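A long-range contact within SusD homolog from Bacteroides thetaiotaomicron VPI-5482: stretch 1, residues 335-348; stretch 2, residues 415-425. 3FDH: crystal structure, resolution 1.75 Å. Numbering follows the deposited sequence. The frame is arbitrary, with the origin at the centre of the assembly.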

ATOM      1  N   TYR A 335       4.561   6.832   8.321  1.00 27.56           N
ATOM      2  CA  TYR A 335       5.410   6.785   9.470  1.00 28.22           C
ATOM      3  C   TYR A 335       5.129   5.509  10.241  1.00 26.71           C
ATOM      4  O   TYR A 335       6.050   4.839  10.715  1.00 25.61           O
ATOM      5  CB  TYR A 335       5.192   8.000  10.355  1.00 27.47           C
ATOM      6  CG  TYR A 335       5.923   7.972  11.688  1.00 28.07           C
ATOM      7  CD1 TYR A 335       7.302   8.005  11.771  1.00 27.63           C
ATOM      8  CD2 TYR A 335       5.205   7.948  12.886  1.00 28.29           C
ATOM      9  CE1 TYR A 335       7.938   7.966  13.002  1.00 28.76           C
ATOM     10  CE2 TYR A 335       5.835   7.946  14.109  1.00 31.45           C
ATOM     11  CZ  TYR A 335       7.186   7.955  14.170  1.00 34.77           C
ATOM     12  OH  TYR A 335       7.777   7.971  15.423  1.00 30.87           O
ATOM     13  N   HIS A 336       3.857   5.124  10.305  1.00 27.68           N
ATOM     14  CA  HIS A 336       3.500   3.914  11.065  1.00 27.95           C
ATOM     15  C   HIS A 336       4.128   2.704  10.420  1.00 29.51           C
ATOM     16  O   HIS A 336       4.632   1.841  11.121  1.00 27.86           O
ATOM     17  CB  HIS A 336       1.987   3.704  11.389  1.00 30.05           C
ATOM     18  CG  HIS A 336       1.058   3.841  10.232  1.00 26.90           C
ATOM     19  ND1 HIS A 336       0.561   5.070   9.819  1.00 29.00           N
ATOM     20  CD2 HIS A 336       0.497   2.904   9.422  1.00 29.46           C
ATOM     21  CE1 HIS A 336      -0.247   4.872   8.786  1.00 32.31           C
ATOM     22  NE2 HIS A 336      -0.282   3.571   8.515  1.00 27.91           N
ATOM     23  N   GLU A 337       4.102   2.649   9.094  1.00 29.98           N
ATOM     24  CA  GLU A 337       4.725   1.515   8.397  1.00 29.53           C
ATOM     25  C   GLU A 337       6.206   1.452   8.760  1.00 29.93           C
ATOM     26  O   GLU A 337       6.773   0.388   9.004  1.00 31.55           O
ATOM     27  CB  GLU A 337       4.595   1.583   6.864  1.00 30.06           C
ATOM     28  CG  GLU A 337       5.404   0.500   6.220  1.00 29.18           C
ATOM     29  CD  GLU A 337       5.492   0.547   4.705  1.00 32.03           C
ATOM     30  OE1 GLU A 337       4.729   1.255   4.005  1.00 32.28           O
ATOM     31  OE2 GLU A 337       6.403  -0.108   4.211  1.00 30.53           O
ATOM     32  N   LEU A 338       6.833   2.602   8.834  1.00 30.20           N
ATOM     33  CA  LEU A 338       8.277   2.624   9.121  1.00 29.89           C
ATOM     34  C   LEU A 338       8.546   2.109  10.542  1.00 29.18           C
ATOM     35  O   LEU A 338       9.529   1.424  10.831  1.00 29.74           O
ATOM     36  CB  LEU A 338       8.834   4.039   8.933  1.00 29.26           C
ATOM     37  CG  LEU A 338      10.341   4.185   9.019  1.00 25.39           C
ATOM     38  CD1 LEU A 338      10.991   3.653   7.768  1.00 28.18           C
ATOM     39  CD2 LEU A 338      10.686   5.680   9.289  1.00 27.83           C
HETATM   40  N   MSE A 339       7.642   2.423  11.429  1.00 28.90           N
HETATM   41  CA  MSE A 339       7.810   1.999  12.839  1.00 31.32           C
HETATM   42  C   MSE A 339       7.538   0.522  13.002  1.00 30.45           C
HETATM   43  O   MSE A 339       8.100  -0.121  13.897  1.00 29.36           O
HETATM   44  CB  MSE A 339       6.948   2.832  13.804  1.00 30.91           C
HETATM   45  CG  MSE A 339       7.359   4.325  13.876  1.00 27.98           C
HETATM   46 SE   MSE A 339       9.208   4.604  14.419  0.75 26.11          SE
HETATM   47  CE  MSE A 339      10.096   4.697  12.820  1.00 25.06           C
ATOM     48  N   PHE A 340       6.689  -0.003  12.122  1.00 28.80           N
ATOM     49  CA  PHE A 340       6.374  -1.436  12.093  1.00 28.98           C
ATOM     50  C   PHE A 340       7.547  -2.203  11.506  1.00 29.01           C
ATOM     51  O   PHE A 340       7.807  -3.365  11.851  1.00 29.05           O
ATOM     52  CB  PHE A 340       5.080  -1.744  11.345  1.00 28.94           C
ATOM     53  CG  PHE A 340       3.832  -1.478  12.140  1.00 27.64           C
ATOM     54  CD1 PHE A 340       3.528  -2.249  13.271  1.00 29.22           C
ATOM     55  CD2 PHE A 340       2.942  -0.496  11.754  1.00 27.60           C
ATOM     56  CE1 PHE A 340       2.394  -2.009  14.031  1.00 26.42           C
ATOM     57  CE2 PHE A 340       1.806  -0.246  12.520  1.00 25.51           C
ATOM     58  CZ  PHE A 340       1.525  -1.036  13.653  1.00 30.90           C
ATOM     59  N   LEU A 341       8.278  -1.537  10.626  1.00 27.05           N
ATOM     60  CA  LEU A 341       9.475  -2.147  10.052  1.00 27.17           C
ATOM     61  C   LEU A 341      10.527  -2.218  11.117  1.00 28.95           C
ATOM     62  O   LEU A 341      11.249  -3.205  11.278  1.00 30.09           O
ATOM     63  CB  LEU A 341       9.973  -1.390   8.823  1.00 25.40           C
ATOM     64  CG  LEU A 341       9.251  -1.674   7.510  1.00 28.46           C
ATOM     65  CD1 LEU A 341       9.502  -0.597   6.440  1.00 27.19           C
ATOM     66  CD2 LEU A 341       9.669  -3.058   7.058  1.00 30.11           C
ATOM     67  N   LYS A 342      10.620  -1.141  11.862  1.00 29.05           N
ATOM     68  CA  LYS A 342      11.607  -1.037  12.960  1.00 30.20           C
ATOM     69  C   LYS A 342      11.330  -2.118  14.015  1.00 30.76           C
ATOM     70  O   LYS A 342      12.209  -2.840  14.466  1.00 31.58           O
ATOM     71  CB  LYS A 342      11.483   0.308  13.628  1.00 29.27           C
ATOM     72  CG  LYS A 342      12.553   0.579  14.720  1.00 32.56           C
ATOM     73  CD  LYS A 342      12.491   1.991  15.249  1.00 31.54           C
ATOM     74  CE  LYS A 342      13.480   2.172  16.376  1.00 35.97           C
ATOM     75  NZ  LYS A 342      13.548   3.577  16.907  1.00 36.99           N
ATOM     76  N   ALA A 343      10.069  -2.207  14.385  1.00 28.69           N
ATOM     77  CA  ALA A 343       9.597  -3.228  15.344  1.00 27.09           C
ATOM     78  C   ALA A 343       9.837  -4.654  14.820  1.00 28.78           C
ATOM     79  O   ALA A 343      10.296  -5.538  15.559  1.00 30.07           O
ATOM     80  CB  ALA A 343       8.092  -3.003  15.686  1.00 26.71           C
ATOM     81  N   GLU A 344       9.541  -4.876  13.556  1.00 29.36           N
ATOM     82  CA  GLU A 344       9.712  -6.208  12.975  1.00 27.70           C
ATOM     83  C   GLU A 344      11.212  -6.589  12.993  1.00 28.89           C
ATOM     84  O   GLU A 344      11.621  -7.728  13.284  1.00 26.80           O
ATOM     85  CB  GLU A 344       9.207  -6.288  11.545  1.00 29.15           C
ATOM     86  CG  GLU A 344       9.412  -7.670  10.989  1.00 26.03           C
ATOM     87  CD  GLU A 344       8.964  -7.838   9.601  1.00 31.19           C
ATOM     88  OE1 GLU A 344       8.520  -6.810   8.982  1.00 29.22           O
ATOM     89  OE2 GLU A 344       8.986  -9.032   9.173  1.00 31.45           O
ATOM     90  N   ALA A 345      12.033  -5.612  12.648  1.00 27.37           N
ATOM     91  CA  ALA A 345      13.484  -5.847  12.632  1.00 27.76           C
ATOM     92  C   ALA A 345      13.983  -6.225  14.019  1.00 28.88           C
ATOM     93  O   ALA A 345      14.750  -7.171  14.186  1.00 29.41           O
ATOM     94  CB  ALA A 345      14.249  -4.608  12.077  1.00 25.97           C
ATOM     95  N   LEU A 346      13.529  -5.506  15.032  1.00 27.18           N
ATOM     96  CA  LEU A 346      13.951  -5.805  16.416  1.00 28.89           C
ATOM     97  C   LEU A 346      13.467  -7.176  16.852  1.00 30.08           C
ATOM     98  O   LEU A 346      14.224  -7.982  17.394  1.00 29.13           O
ATOM     99  CB  LEU A 346      13.484  -4.711  17.394  1.00 29.99           C
ATOM    100  CG  LEU A 346      14.218  -3.359  17.250  1.00 30.63           C
ATOM    101  CD1 LEU A 346      13.352  -2.246  17.747  1.00 23.67           C
ATOM    102  CD2 LEU A 346      15.593  -3.344  17.904  1.00 28.50           C
ATOM    103  N   CYS A 347      12.219  -7.478  16.551  1.00 28.79           N
ATOM    104  CA  CYS A 347      11.679  -8.796  16.888  1.00 29.78           C
ATOM    105  C   CYS A 347      12.547  -9.878  16.290  1.00 29.13           C
ATOM    106  O   CYS A 347      12.992 -10.791  16.944  1.00 29.31           O
ATOM    107  CB  CYS A 347      10.264  -8.960  16.340  1.00 31.77           C
ATOM    108  SG  CYS A 347       8.990  -8.061  17.282  1.00 32.99           S
ATOM    109  N   ARG A 348      12.753  -9.785  15.005  1.00 30.34           N
ATOM    110  CA  ARG A 348      13.531 -10.820  14.326  1.00 28.46           C
ATOM    111  C   ARG A 348      14.989 -10.882  14.814  1.00 29.84           C
ATOM    112  O   ARG A 348      15.657 -11.911  14.647  1.00 31.73           O
ATOM    113  CB  ARG A 348      13.455 -10.661  12.823  1.00 28.98           C
ATOM    114  CG  ARG A 348      12.061 -10.914  12.299  1.00 28.43           C
ATOM    115  CD  ARG A 348      12.027 -10.879  10.824  1.00 24.65           C
ATOM    116  NE  ARG A 348      10.663 -10.927  10.300  1.00 27.04           N
ATOM    117  CZ  ARG A 348       9.942 -12.022  10.092  1.00 33.01           C
ATOM    118  NH1 ARG A 348      10.383 -13.235  10.347  1.00 33.10           N
ATOM    119  NH2 ARG A 348       8.721 -11.895   9.642  1.00 30.44           N
ATOM    120  N   GLU A 415       2.478 -10.586  17.086  1.00 29.28           N
ATOM    121  CA  GLU A 415       1.687  -9.422  17.519  1.00 29.49           C
ATOM    122  C   GLU A 415       2.026  -8.170  16.717  1.00 29.48           C
ATOM    123  O   GLU A 415       1.155  -7.398  16.316  1.00 27.19           O
ATOM    124  CB  GLU A 415       1.840  -9.169  19.008  1.00 30.57           C
ATOM    125  CG  GLU A 415       1.001  -8.006  19.487  1.00 29.46           C
ATOM    126  CD  GLU A 415      -0.539  -8.171  19.301  1.00 32.83           C
ATOM    127  OE1 GLU A 415      -1.075  -9.293  19.116  1.00 29.16           O
ATOM    128  OE2 GLU A 415      -1.234  -7.133  19.383  1.00 31.00           O
ATOM    129  N   THR A 416       3.312  -7.991  16.485  1.00 30.45           N
ATOM    130  CA  THR A 416       3.805  -6.893  15.680  1.00 30.85           C
ATOM    131  C   THR A 416       3.192  -6.913  14.282  1.00 27.56           C
ATOM    132  O   THR A 416       2.734  -5.903  13.787  1.00 28.56           O
ATOM    133  CB  THR A 416       5.370  -6.867  15.608  1.00 30.28           C
ATOM    134  OG1 THR A 416       5.891  -6.635  16.936  1.00 28.98           O
ATOM    135  CG2 THR A 416       5.902  -5.760  14.590  1.00 27.52           C
HETATM  136  N   MSE A 417       3.107  -8.072  13.653  1.00 29.11           N
HETATM  137  CA  MSE A 417       2.650  -8.096  12.289  1.00 28.87           C
HETATM  138  C   MSE A 417       1.122  -7.991  12.217  1.00 29.65           C
HETATM  139  O   MSE A 417       0.568  -7.436  11.244  1.00 29.02           O
HETATM  140  CB  MSE A 417       3.160  -9.344  11.620  1.00 25.70           C
HETATM  141  CG  MSE A 417       4.697  -9.497  11.629  1.00 24.59           C
HETATM  142 SE   MSE A 417       5.544  -7.960  10.828  0.75 24.94          SE
HETATM  143  CE  MSE A 417       4.746  -8.136   9.072  1.00 27.19           C
ATOM    144  N   ILE A 418       0.454  -8.522  13.251  1.00 30.06           N
ATOM    145  CA  ILE A 418      -1.021  -8.353  13.380  1.00 29.40           C
ATOM    146  C   ILE A 418      -1.340  -6.858  13.482  1.00 28.27           C
ATOM    147  O   ILE A 418      -2.250  -6.342  12.827  1.00 29.13           O
ATOM    148  CB  ILE A 418      -1.625  -9.125  14.572  1.00 28.64           C
ATOM    149  CG1 ILE A 418      -1.560 -10.640  14.289  1.00 28.51           C
ATOM    150  CG2 ILE A 418      -3.070  -8.711  14.756  1.00 28.95           C
ATOM    151  CD1 ILE A 418      -1.950 -11.588  15.484  1.00 27.03           C
ATOM    152  N   GLN A 419      -0.564  -6.166  14.296  1.00 29.29           N
ATOM    153  CA  GLN A 419      -0.740  -4.742  14.486  1.00 28.56           C
ATOM    154  C   GLN A 419      -0.427  -3.949  13.220  1.00 29.22           C
ATOM    155  O   GLN A 419      -1.110  -2.965  12.913  1.00 31.12           O
ATOM    156  CB  GLN A 419       0.044  -4.207  15.725  1.00 28.84           C
ATOM    157  CG  GLN A 419      -0.527  -4.699  17.076  1.00 30.31           C
ATOM    158  CD  GLN A 419      -2.017  -4.337  17.278  1.00 27.22           C
ATOM    159  OE1 GLN A 419      -2.455  -3.229  16.947  1.00 28.64           O
ATOM    160  NE2 GLN A 419      -2.785  -5.266  17.835  1.00 26.21           N
ATOM    161  N   LYS A 420       0.557  -4.402  12.444  1.00 28.45           N
ATOM    162  CA  LYS A 420       0.911  -3.716  11.215  1.00 28.11           C
ATOM    163  C   LYS A 420      -0.295  -3.832  10.311  1.00 27.47           C
ATOM    164  O   LYS A 420      -0.737  -2.885   9.703  1.00 25.95           O
ATOM    165  CB  LYS A 420       2.168  -4.344  10.571  1.00 27.35           C
ATOM    166  CG  LYS A 420       2.685  -3.608   9.375  1.00 26.05           C
ATOM    167  CD  LYS A 420       3.957  -4.199   8.802  1.00 25.79           C
ATOM    168  CE  LYS A 420       4.669  -3.263   7.833  1.00 24.35           C
ATOM    169  NZ  LYS A 420       5.657  -4.050   6.947  1.00 27.23           N
ATOM    170  N   TYR A 421      -0.787  -5.054  10.212  1.00 29.03           N
ATOM    171  CA  TYR A 421      -2.002  -5.386   9.436  1.00 30.44           C
ATOM    172  C   TYR A 421      -3.200  -4.508   9.802  1.00 30.22           C
ATOM    173  O   TYR A 421      -3.772  -3.860   8.919  1.00 30.08           O
ATOM    174  CB  TYR A 421      -2.332  -6.890   9.501  1.00 30.87           C
ATOM    175  CG  TYR A 421      -3.644  -7.235   8.835  1.00 26.22           C
ATOM    176  CD1 TYR A 421      -4.827  -7.228   9.571  1.00 24.61           C
ATOM    177  CD2 TYR A 421      -3.708  -7.618   7.502  1.00 27.79           C
ATOM    178  CE1 TYR A 421      -6.047  -7.490   8.989  1.00 29.58           C
ATOM    179  CE2 TYR A 421      -4.928  -7.900   6.906  1.00 27.71           C
ATOM    180  CZ  TYR A 421      -6.095  -7.856   7.636  1.00 30.83           C
ATOM    181  OH  TYR A 421      -7.336  -8.155   7.042  1.00 28.91           O
ATOM    182  N   LEU A 422      -3.485  -4.336  11.102  1.00 28.51           N
ATOM    183  CA  LEU A 422      -4.623  -3.528  11.538  1.00 29.42           C
ATOM    184  C   LEU A 422      -4.433  -2.028  11.296  1.00 28.90           C
ATOM    185  O   LEU A 422      -5.391  -1.313  10.973  1.00 28.15           O
ATOM    186  CB  LEU A 422      -4.934  -3.775  13.035  1.00 27.43           C
ATOM    187  CG  LEU A 422      -5.410  -5.218  13.285  1.00 27.57           C
ATOM    188  CD1 LEU A 422      -5.594  -5.388  14.808  1.00 26.95           C
ATOM    189  CD2 LEU A 422      -6.732  -5.518  12.561  1.00 26.91           C
ATOM    190  N   ALA A 423      -3.190  -1.565  11.432  1.00 27.38           N
ATOM    191  CA  ALA A 423      -2.855  -0.142  11.181  1.00 26.41           C
ATOM    192  C   ALA A 423      -2.983   0.310   9.738  1.00 27.85           C
ATOM    193  O   ALA A 423      -3.269   1.451   9.434  1.00 26.99           O
ATOM    194  CB  ALA A 423      -1.441   0.165  11.642  1.00 24.82           C
HETATM  195  N   MSE A 424      -2.752  -0.637   8.858  1.00 27.08           N
HETATM  196  CA  MSE A 424      -2.630  -0.397   7.404  1.00 28.25           C
HETATM  197  C   MSE A 424      -3.945  -0.565   6.613  1.00 29.25           C
HETATM  198  O   MSE A 424      -4.042  -0.384   5.409  1.00 26.71           O
HETATM  199  CB  MSE A 424      -1.398  -1.129   6.884  1.00 29.30           C
HETATM  200  CG  MSE A 424      -0.161  -0.544   7.419  1.00 31.79           C
HETATM  201 SE   MSE A 424       1.519  -1.267   6.844  0.75 25.66          SE
HETATM  202  CE  MSE A 424       1.616  -0.634   5.000  1.00 34.43           C
ATOM    203  N   TRP A 425      -4.983  -0.753   7.406  1.00 30.00           N
ATOM    204  CA  TRP A 425      -6.390  -0.706   6.947  1.00 28.95           C
ATOM    205  C   TRP A 425      -6.805   0.764   6.972  1.00 27.61           C
ATOM    206  O   TRP A 425      -6.654   1.456   7.962  1.00 29.14           O
ATOM    207  CB  TRP A 425      -7.272  -1.449   7.938  1.00 29.01           C
ATOM    208  CG  TRP A 425      -8.721  -1.351   7.700  1.00 28.79           C
ATOM    209  CD1 TRP A 425      -9.365  -1.540   6.508  1.00 23.51           C
ATOM    210  CD2 TRP A 425      -9.743  -1.139   8.674  1.00 25.54           C
ATOM    211  NE1 TRP A 425     -10.724  -1.426   6.655  1.00 25.61           N
ATOM    212  CE2 TRP A 425     -10.985  -1.148   7.980  1.00 27.92           C
ATOM    213  CE3 TRP A 425      -9.743  -0.928  10.076  1.00 24.83           C
ATOM    214  CZ2 TRP A 425     -12.189  -0.990   8.627  1.00 28.74           C
ATOM    215  CZ3 TRP A 425     -10.937  -0.716  10.697  1.00 28.62           C
ATOM    216  CH2 TRP A 425     -12.156  -0.780   9.983  1.00 27.87           C
TER
HETATM  217  O   HOH W   1       6.758  -2.614   4.798  1.00 20.34           O
HETATM  218  O   HOH W   2       7.173  -4.617   9.442  1.00 19.86           O

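How do two helices nearly seventy residues apart in sequence come to lie against each other? They run antiparallel, their directions 168° apart and their axes 9.7 Å at closest approach, so His336 faces Ala423, Phe340 faces Lys420 and Glu344 faces Thr416. No direct hydrogen bond crosses between them. Packing of side chains, supplemented by two bridging waters, makes the contact, which buries 581 Å² in all.

What does Phe340 do at the centre? It covers more surface than any other residue here, its CA-to-CB bond pointing toward the second helix and its ring filling a hole among Thr416, Gln419, Lys420 and Ala423. With chi1 in the m well, the ring lies flat against the backbone: Lys420 CA sits 3.5 Å from the ring centroid, only 6° off the normal, in a CH-pi contact, and Phe340 CE1 is 3.4 Å from Lys420 N. A flat aromatic suits this place because its face can rest on a helix surface whose backbone polar groups are already paired, Lys420 N with Thr416 O at 3.0 Å. The small side chain of Ala423 lets the ring come close, with Phe340 CE2 3.4 Å from Ala423 CB.

How can a buried lysine serve such a contact? Lys420 uses both parts of its side chain, extended with all four chi angles t. Its aliphatic portion packs on the first helix, with Lys420 CG 3.6 Å from Phe340 CB, while its amino group is reached through water. Water 1 accepts from Lys420 NZ at 2.8 Å and donates to Glu337 OE2 at 2.6 Å. Water 2 accepts from Lys420 NZ at 3.0 Å, donates to Glu344 OE1 at 2.6 Å and makes a weak bond to Phe340 O at 2.8 Å. The lysine is thus linked to two acidic side chains without a direct salt bridge; Glu344 OE1 itself lies 4.5 Å from Lys420 NZ. The other carboxylate oxygen, Glu344 OE2, forms a salt bridge with Arg348 NE at 2.8 Å.

What does Thr416 add further along? It returns the knob-into-hole packing, its side chain sitting among Phe340, Ala343, Glu344 and Cys347. The methyl Thr416 CG2 meets Ala343 CB at 3.7 Å, where the alanine's short side chain leaves room for it, and the hydroxyl Thr416 OG1 lies 3.4 Å from Cys347 SG. A compact, branched residue fits this pocket with both a methyl and a hydroxyl against the first helix.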